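PDB 2A9F: putative malic enzyme ((S)-malate:NAD+ oxidoreductase (decarboxylating)) from Streptococcus pyogenes, which probably catalyses the NAD+-dependent oxidative decarboxylation of (S)-malate to pyruvate and carbon dioxide with the help of a divalent metal ion. Local coordinates for residues Leu57-Leu61 with Thr62-Asn66; Ile139-Pro142 with Arg143-Glu146; Lys338-Thr341 with Val342-Ile346. All coordinates share one frame; numbering follows the deposited sequence.

Interaction 1 of 3, residues Leu57-Leu61 with Thr62-Asn66; sequences LAYDL and TTKKN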
loop_
_atom_site.group_PDB
_atom_site.type_symbol
_atom_site.label_atom_id
_atom_site.label_comp_id
_atom_site.label_asym_id
_atom_site.label_seq_id
_atom_site.Cartn_x
_atom_site.Cartn_y
_atom_site.Cartn_z
ATOM N N LEU A 57 17.877 -4.347 8.902
ATOM C CA LEU A 57 17.120 -3.822 10.010
ATOM C C LEU A 57 15.693 -3.461 9.586
ATOM O O LEU A 57 14.813 -3.291 10.437
ATOM C CB LEU A 57 17.837 -2.611 10.595
ATOM C CG LEU A 57 19.232 -2.878 11.164
ATOM C CD1 LEU A 57 19.705 -1.653 11.926
ATOM C CD2 LEU A 57 19.194 -4.085 12.088
ATOM N N ALA A 58 15.459 -3.361 8.278
ATOM C CA ALA A 58 14.127 -3.036 7.791
ATOM C C ALA A 58 13.100 -4.003 8.362
ATOM O O ALA A 58 11.969 -3.607 8.624
ATOM C CB ALA A 58 14.079 -3.067 6.264
ATOM N N TYR A 59 13.497 -5.258 8.576
ATOM C CA TYR A 59 12.585 -6.270 9.110
ATOM C C TYR A 59 12.286 -6.137 10.589
ATOM O O TYR A 59 11.309 -6.685 11.072
ATOM C CB TYR A 59 13.114 -7.683 8.843
ATOM C CG TYR A 59 12.674 -8.268 7.513
ATOM C CD1 TYR A 59 13.540 -8.306 6.412
ATOM C CD2 TYR A 59 11.380 -8.759 7.348
ATOM C CE1 TYR A 59 13.123 -8.820 5.185
ATOM C CE2 TYR A 59 10.959 -9.264 6.142
ATOM C CZ TYR A 59 11.833 -9.295 5.060
ATOM O OH TYR A 59 11.384 -9.795 3.864
ATOM N N ASP A 60 13.120 -5.410 11.318
ATOM C CA ASP A 60 12.911 -5.242 12.751
ATOM C C ASP A 60 12.270 -3.911 13.110
ATOM O O ASP A 60 11.501 -3.827 14.062
ATOM C CB ASP A 60 14.245 -5.318 13.498
ATOM C CG ASP A 60 15.068 -6.511 13.102
ATOM O OD1 ASP A 60 15.527 -7.231 14.011
ATOM O OD2 ASP A 60 15.267 -6.717 11.889
ATOM N N LEU A 61 12.587 -2.880 12.336
ATOM C CA LEU A 61 12.111 -1.530 12.614
ATOM C C LEU A 61 10.989 -0.944 11.748
ATOM O O LEU A 61 10.556 0.175 11.987
ATOM C CB LEU A 61 13.327 -0.584 12.610
ATOM C CG LEU A 61 14.547 -1.082 13.419
ATOM C CD1 LEU A 61 15.751 -0.199 13.152
ATOM C CD2 LEU A 61 14.233 -1.108 14.897
ATOM N N THR A 62 10.509 -1.675 10.750
ATOM C CA THR A 62 9.437 -1.145 9.902
ATOM C C THR A 62 8.321 -2.161 9.777
ATOM O O THR A 62 8.465 -3.298 10.220
ATOM C CB THR A 62 9.939 -0.798 8.488
ATOM O OG1 THR A 62 10.036 -1.990 7.704
ATOM C CG2 THR A 62 11.304 -0.129 8.556
ATOM N N THR A 63 7.208 -1.760 9.177
ATOM C CA THR A 63 6.101 -2.687 9.031
ATOM C C THR A 63 6.342 -3.734 7.967
ATOM O O THR A 63 5.517 -4.601 7.765
ATOM C CB THR A 63 4.769 -1.972 8.752
ATOM O OG1 THR A 63 4.896 -1.113 7.613
ATOM C CG2 THR A 63 4.348 -1.183 9.961
ATOM N N LYS A 64 7.478 -3.665 7.297
ATOM C CA LYS A 64 7.811 -4.661 6.286
ATOM C C LYS A 64 7.799 -6.047 6.955
ATOM O O LYS A 64 7.605 -7.080 6.306
ATOM C CB LYS A 64 9.208 -4.383 5.710
ATOM C CG LYS A 64 9.660 -5.350 4.624
ATOM C CD LYS A 64 11.122 -5.122 4.271
ATOM C CE LYS A 64 11.571 -6.007 3.113
ATOM N NZ LYS A 64 10.878 -5.661 1.829
ATOM N N LYS A 65 8.011 -6.035 8.268
ATOM C CA LYS A 65 8.055 -7.226 9.107
ATOM C C LYS A 65 6.801 -8.109 9.080
ATOM O O LYS A 65 6.893 -9.347 9.081
ATOM C CB LYS A 65 8.335 -6.777 10.551
ATOM C CG LYS A 65 8.568 -7.896 11.543
ATOM C CD LYS A 65 8.883 -7.377 12.952
ATOM C CE LYS A 65 9.010 -8.549 13.940
ATOM N NZ LYS A 65 8.999 -8.135 15.389
ATOM N N ASN A 66 5.634 -7.471 9.048
ATOM C CA ASN A 66 4.355 -8.190 9.089
ATOM C C ASN A 66 3.327 -7.766 8.021
ATOM O O ASN A 66 2.161 -8.183 8.066
ATOM C CB ASN A 66 3.754 -8.005 10.485
ATOM C CG ASN A 66 2.583 -8.925 10.752
ATOM O OD1 ASN A 66 2.685 -10.135 10.577
ATOM N ND2 ASN A 66 1.468 -8.353 11.192
#

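Interaction 2 of 3, residues Ile139-Pro142 with Arg143-Glu146; sequences ISAP and RCFE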
loop_
_atom_site.group_PDB
_atom_site.type_symbol
_atom_site.label_atom_id
_atom_site.label_comp_id
_atom_site.label_asym_id
_atom_site.label_seq_id
_atom_site.Cartn_x
_atom_site.Cartn_y
_atom_site.Cartn_z
ATOM N N ILE A 139 -5.417 -12.135 -11.293
ATOM C CA ILE A 139 -4.946 -11.593 -12.558
ATOM C C ILE A 139 -5.080 -12.735 -13.583
ATOM O O ILE A 139 -4.681 -13.870 -13.326
ATOM C CB ILE A 139 -3.479 -11.043 -12.491
ATOM C CG1 ILE A 139 -2.513 -12.008 -13.151
ATOM C CG2 ILE A 139 -3.074 -10.765 -11.063
ATOM C CD1 ILE A 139 -1.098 -11.460 -13.261
ATOM N N SER A 140 -5.672 -12.434 -14.733
ATOM C CA SER A 140 -5.901 -13.446 -15.762
ATOM C C SER A 140 -4.695 -14.133 -16.417
ATOM O O SER A 140 -3.605 -13.561 -16.559
ATOM C CB SER A 140 -6.779 -12.857 -16.866
ATOM O OG SER A 140 -6.114 -11.782 -17.512
ATOM N N ALA A 141 -4.927 -15.379 -16.821
ATOM C CA ALA A 141 -3.928 -16.189 -17.504
ATOM C C ALA A 141 -3.970 -15.782 -18.972
ATOM O O ALA A 141 -5.008 -15.342 -19.459
ATOM C CB ALA A 141 -4.278 -17.661 -17.365
ATOM N N PRO A 142 -2.851 -15.927 -19.701
ATOM C CA PRO A 142 -1.545 -16.443 -19.270
ATOM C C PRO A 142 -0.618 -15.395 -18.650
ATOM O O PRO A 142 0.470 -15.731 -18.182
ATOM C CB PRO A 142 -0.966 -17.011 -20.563
ATOM C CG PRO A 142 -1.426 -15.985 -21.566
ATOM C CD PRO A 142 -2.884 -15.768 -21.170
ATOM N N ARG A 143 -1.036 -14.131 -18.663
ATOM C CA ARG A 143 -0.228 -13.064 -18.075
ATOM C C ARG A 143 0.042 -13.341 -16.595
ATOM O O ARG A 143 1.023 -12.859 -16.030
ATOM C CB ARG A 143 -0.943 -11.719 -18.200
ATOM C CG ARG A 143 -0.760 -11.040 -19.525
ATOM C CD ARG A 143 -1.812 -9.963 -19.775
ATOM N NE ARG A 143 -1.792 -8.836 -18.839
ATOM C CZ ARG A 143 -2.492 -8.769 -17.699
ATOM N NH1 ARG A 143 -3.280 -9.769 -17.317
ATOM N NH2 ARG A 143 -2.434 -7.670 -16.955
ATOM N N CYS A 144 -0.835 -14.121 -15.973
ATOM C CA CYS A 144 -0.708 -14.444 -14.560
ATOM C C CYS A 144 0.392 -15.450 -14.246
ATOM O O CYS A 144 0.728 -15.664 -13.078
ATOM C CB CYS A 144 -2.035 -14.978 -14.031
ATOM S SG CYS A 144 -2.424 -16.630 -14.582
ATOM N N PHE A 145 0.949 -16.077 -15.277
ATOM C CA PHE A 145 2.009 -17.055 -15.059
ATOM C C PHE A 145 3.398 -16.462 -15.256
ATOM O O PHE A 145 4.337 -16.815 -14.542
ATOM C CB PHE A 145 1.811 -18.253 -15.980
ATOM C CG PHE A 145 0.508 -18.959 -15.764
ATOM C CD1 PHE A 145 0.252 -19.620 -14.566
ATOM C CD2 PHE A 145 -0.482 -18.934 -16.743
ATOM C CE1 PHE A 145 -0.978 -20.247 -14.342
ATOM C CE2 PHE A 145 -1.713 -19.555 -16.534
ATOM C CZ PHE A 145 -1.965 -20.213 -15.332
ATOM N N GLU A 146 3.524 -15.552 -16.213
ATOM C CA GLU A 146 4.809 -14.926 -16.482
ATOM C C GLU A 146 5.123 -13.872 -15.411
ATOM O O GLU A 146 6.262 -13.752 -14.956
ATOM C CB GLU A 146 4.801 -14.289 -17.880
ATOM C CG GLU A 146 6.160 -13.752 -18.328
ATOM C CD GLU A 146 6.088 -12.940 -19.613
ATOM O OE1 GLU A 146 7.137 -12.405 -20.030
ATOM O OE2 GLU A 146 4.992 -12.829 -20.205
#

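Interaction 3 of 3, residues Lys338-Thr341 with Val342-Ile346; sequences KTIT and VEMQI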
loop_
_atom_site.group_PDB
_atom_site.type_symbol
_atom_site.label_atom_id
_atom_site.label_comp_id
_atom_site.label_asym_id
_atom_site.label_seq_id
_atom_site.Cartn_x
_atom_site.Cartn_y
_atom_site.Cartn_z
ATOM N N LYS A 338 13.204 -15.319 1.823
ATOM C CA LYS A 338 13.402 -14.497 0.634
ATOM C C LYS A 338 12.590 -15.046 -0.542
ATOM O O LYS A 338 12.669 -14.533 -1.664
ATOM C CB LYS A 338 14.891 -14.437 0.259
ATOM C CG LYS A 338 15.751 -13.582 1.185
ATOM C CD LYS A 338 16.430 -14.394 2.291
ATOM C CE LYS A 338 17.551 -15.286 1.734
ATOM N NZ LYS A 338 18.225 -16.114 2.786
ATOM N N THR A 339 11.805 -16.085 -0.268
ATOM C CA THR A 339 10.968 -16.721 -1.281
ATOM C C THR A 339 10.249 -17.950 -0.712
ATOM O O THR A 339 10.707 -18.561 0.255
ATOM C CB THR A 339 11.807 -17.179 -2.490
ATOM O OG1 THR A 339 10.939 -17.511 -3.577
ATOM C CG2 THR A 339 12.635 -18.403 -2.123
ATOM N N ILE A 340 9.121 -18.308 -1.317
ATOM C CA ILE A 340 8.377 -19.475 -0.874
ATOM C C ILE A 340 8.747 -20.678 -1.743
ATOM O O ILE A 340 8.484 -20.702 -2.943
ATOM C CB ILE A 340 6.857 -19.243 -0.944
ATOM C CG1 ILE A 340 6.455 -18.178 0.075
ATOM C CG2 ILE A 340 6.114 -20.550 -0.672
ATOM C CD1 ILE A 340 4.989 -17.897 0.102
ATOM N N THR A 341 9.359 -21.673 -1.115
ATOM C CA THR A 341 9.798 -22.886 -1.795
ATOM C C THR A 341 8.643 -23.832 -2.065
ATOM O O THR A 341 7.514 -23.605 -1.628
ATOM C CB THR A 341 10.815 -23.657 -0.947
ATOM O OG1 THR A 341 10.132 -24.255 0.160
ATOM C CG2 THR A 341 11.891 -22.733 -0.414
ATOM N N VAL A 342 8.959 -24.911 -2.774
ATOM C CA VAL A 342 7.988 -25.937 -3.117
ATOM C C VAL A 342 7.815 -26.855 -1.917
ATOM O O VAL A 342 6.721 -27.369 -1.672
ATOM C CB VAL A 342 8.453 -26.771 -4.347
ATOM C CG1 VAL A 342 7.434 -27.865 -4.661
ATOM C CG2 VAL A 342 8.639 -25.860 -5.564
ATOM N N GLU A 343 8.896 -27.074 -1.171
ATOM C CA GLU A 343 8.806 -27.920 0.019
ATOM C C GLU A 343 7.965 -27.200 1.074
ATOM O O GLU A 343 7.220 -27.836 1.826
ATOM C CB GLU A 343 10.197 -28.252 0.578
ATOM C CG GLU A 343 11.329 -27.321 0.147
ATOM C CD GLU A 343 11.866 -27.638 -1.244
ATOM O OE1 GLU A 343 12.233 -28.811 -1.490
ATOM O OE2 GLU A 343 11.931 -26.713 -2.087
ATOM N N MET A 344 8.087 -25.871 1.113
ATOM C CA MET A 344 7.320 -25.032 2.039
ATOM C C MET A 344 5.821 -25.189 1.770
ATOM O O MET A 344 5.010 -25.214 2.702
ATOM C CB MET A 344 7.716 -23.552 1.886
ATOM C CG MET A 344 8.984 -23.146 2.647
ATOM S SD MET A 344 9.667 -21.560 2.152
ATOM C CE MET A 344 8.333 -20.473 2.557
ATOM N N GLN A 345 5.452 -25.297 0.496
ATOM C CA GLN A 345 4.053 -25.462 0.121
ATOM C C GLN A 345 3.508 -26.830 0.520
ATOM O O GLN A 345 2.334 -26.938 0.901
ATOM C CB GLN A 345 3.884 -25.241 -1.377
ATOM C CG GLN A 345 4.289 -23.850 -1.810
ATOM C CD GLN A 345 4.167 -23.637 -3.293
ATOM O OE1 GLN A 345 3.156 -23.990 -3.909
ATOM N NE2 GLN A 345 5.192 -23.039 -3.882
ATOM N N ILE A 346 4.341 -27.873 0.440
ATOM C CA ILE A 346 3.896 -29.217 0.824
ATOM C C ILE A 346 3.792 -29.214 2.342
ATOM O O ILE A 346 2.891 -29.833 2.932
ATOM C CB ILE A 346 4.890 -30.329 0.367
ATOM C CG1 ILE A 346 4.913 -30.417 -1.163
ATOM C CG2 ILE A 346 4.467 -31.691 0.926
ATOM C CD1 ILE A 346 5.896 -31.441 -1.701
#

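Interaction 1 of 3, residues Leu57-Leu61 with Thr62-Asn66
Thr62, the first residue after the short helix 58-61, opens an ST turn, its hydroxyl lying between the carbonyl oxygen of Ala58 and the amide of Lys64. The chi1 of 79° sets OG1 between the backbone N and the carbonyl carbon of Thr62, where it can face back to the helix and forward into the 3-10 segment 63-65. As donor, Thr62 OG1 reaches Ala58 O at 2.7 Å, and as acceptor it receives Lys64 N at 3.1 Å. Ala58 O also takes a weak bond from Thr62 N, so two donors from one residue meet this carbonyl of the helix.

The two lysines that follow leave the turn in different directions around Tyr59. Both start with CG anti to the backbone N. Lys64 then runs straight as far as CE, its methylene CD packing over one face of the Tyr59 ring, 4.2 Å above the centre, while Lys64 CE comes within 3.8 Å of Tyr59 CZ. The same CD touches the methyl of Ala58. Only at chi4 does the chain bend, and NZ then bonds to the carbonyl oxygens of Phe131 and Pro129, anchoring the far end of the side chain. Thr63 N bonds to Glu93 OE1 of the second subunit, which places the turn at the subunit interface.

Lys65 stays extended and lays its methylenes alongside the Tyr59 carbonyl, with Lys65 CB 3.0 Å and Lys65 CD 3.1 Å from Tyr59 O.

Interaction 2 of 3, residues Ile139-Pro142 with Arg143-Glu146
Cys144 and Arg143 fold back on the loop Ser140-Pro142 at the N-terminal end of helix 143-154, across a reverse turn with a cis peptide bond between Ala141 and Pro142. The backbone angles resemble those of a type VIa turn spanning Ser140 to Arg143, although its ends are not joined by a hydrogen bond. The metal ligands Glu137 and Asp138 immediately precede the loop, and a magnesium ion lies about 9 Å from the side chain of Ile139.

Pro142 joins the turn to the helix. Its carbonyl oxygen accepts from Phe145 N at 3.0 Å in a nearly straight bond (N-H...O 165°), although the donor sits well above the carbonyl plane, 55° out of it. A second, weak bond runs from Cys144 N to Ser140 O at 2.9 Å, so the carbonyls of Ser140 and Pro142 receive the amides of Cys144 and Phe145.

Arg143 leads its CB past Ser140 O at 3.6 Å and then bends at chi3, which brings the guanidinium back beside Ser140. Its polar atoms are held chiefly by residues beyond the turn: NE bonds to Lys115 O and NH2 forms a salt bridge with Asp73. Thr117 and Ile120 of helix 117-127 also pack against the side chain.

Cys144 points its side chain at the loop. The Ala141 methyl lies close to both Cys144 SG and the Phe145 ring, and the three make a small apolar cluster. With chi1 at 73°, SG is directed toward Ala141 and also lies over the centre of one face of the Phe145 ring, Cys144 SG standing 3.5 Å above the ring plane.

Interaction 3 of 3, residues Lys338-Thr341 with Val342-Ile346
Thr341 is the hub of this contact, with both its hydroxyl and its carbonyl turned to the first turn of helix 342-354. Thr341 OG1 accepts from Met344 N at 2.8 Å (N-H...O 151°). It occupies the position between the backbone N and the carbonyl carbon, chi1 72°, which turns the hydroxyl toward that amide. The carbonyl oxygen of Thr341 meets Gln345 twice. The side-chain amide Gln345 NE2 donates to Thr341 O at 3.3 Å, coming from above the carbonyl plane, while Gln345 N adds a weak backbone bond. Gln345 CG lies 3.2 Å from Thr341 O, so the extended side chain runs alongside the oxygen, with CG and NE2 both near it.

Met344 supplies the other partner of Thr341. Its chain passes across Thr341 at about a right angle, and Met344 SD receives a weak but nearly linear bond from Thr341 N at 3.3 Å. A bend at chi3 then carries the methyl CE back along the preceding loop, where Met344 CE lies 3.6 Å from Ile340 CA and against the branches of the Ile340 side chain. Ile340 CG2 in turn rests on Gln345 CG at 3.9 Å, an apolar patch beside the polar grip on Thr341. The exposed Glu343 bends at chi2 and folds its chain over the threonine, Glu343 CG standing 3.3 Å from Thr341 OG1.

Beyond this shell, Gln345 packs against His165 of helix 162-180 and Lys206 of helix 198-210. Ile346, one residue further, packs on the same two helices against Leu172, Phe176 and Ala209. Thr341 and Met344 thus form a capping box at the N-cap of helix 342-354, the reciprocal bond, to the thioether sulfur of Met344, being weak.

How the interactions relate
The three contacts follow one another along the chain, and none nests within or crosses another. Interaction 1 shapes the link from helix 58-61 to strand 67-72 of the parallel sheet. Interaction 2 closes the loop from strand 133-136 of that sheet to helix 143-154, its nearest atoms about 19 Å from those of interaction 1. Interaction 3 starts helix 342-354 after the connection from helix 325-335, in the NAD-binding part of the chain. It approaches 57-66 to about 6 Å between nearest atoms without touching, and stays about 12 Å from interaction 2, again between nearest atoms. The Asn66-Arg330 hydrogen bond joins the end of interaction 1 to the helix preceding interaction 3.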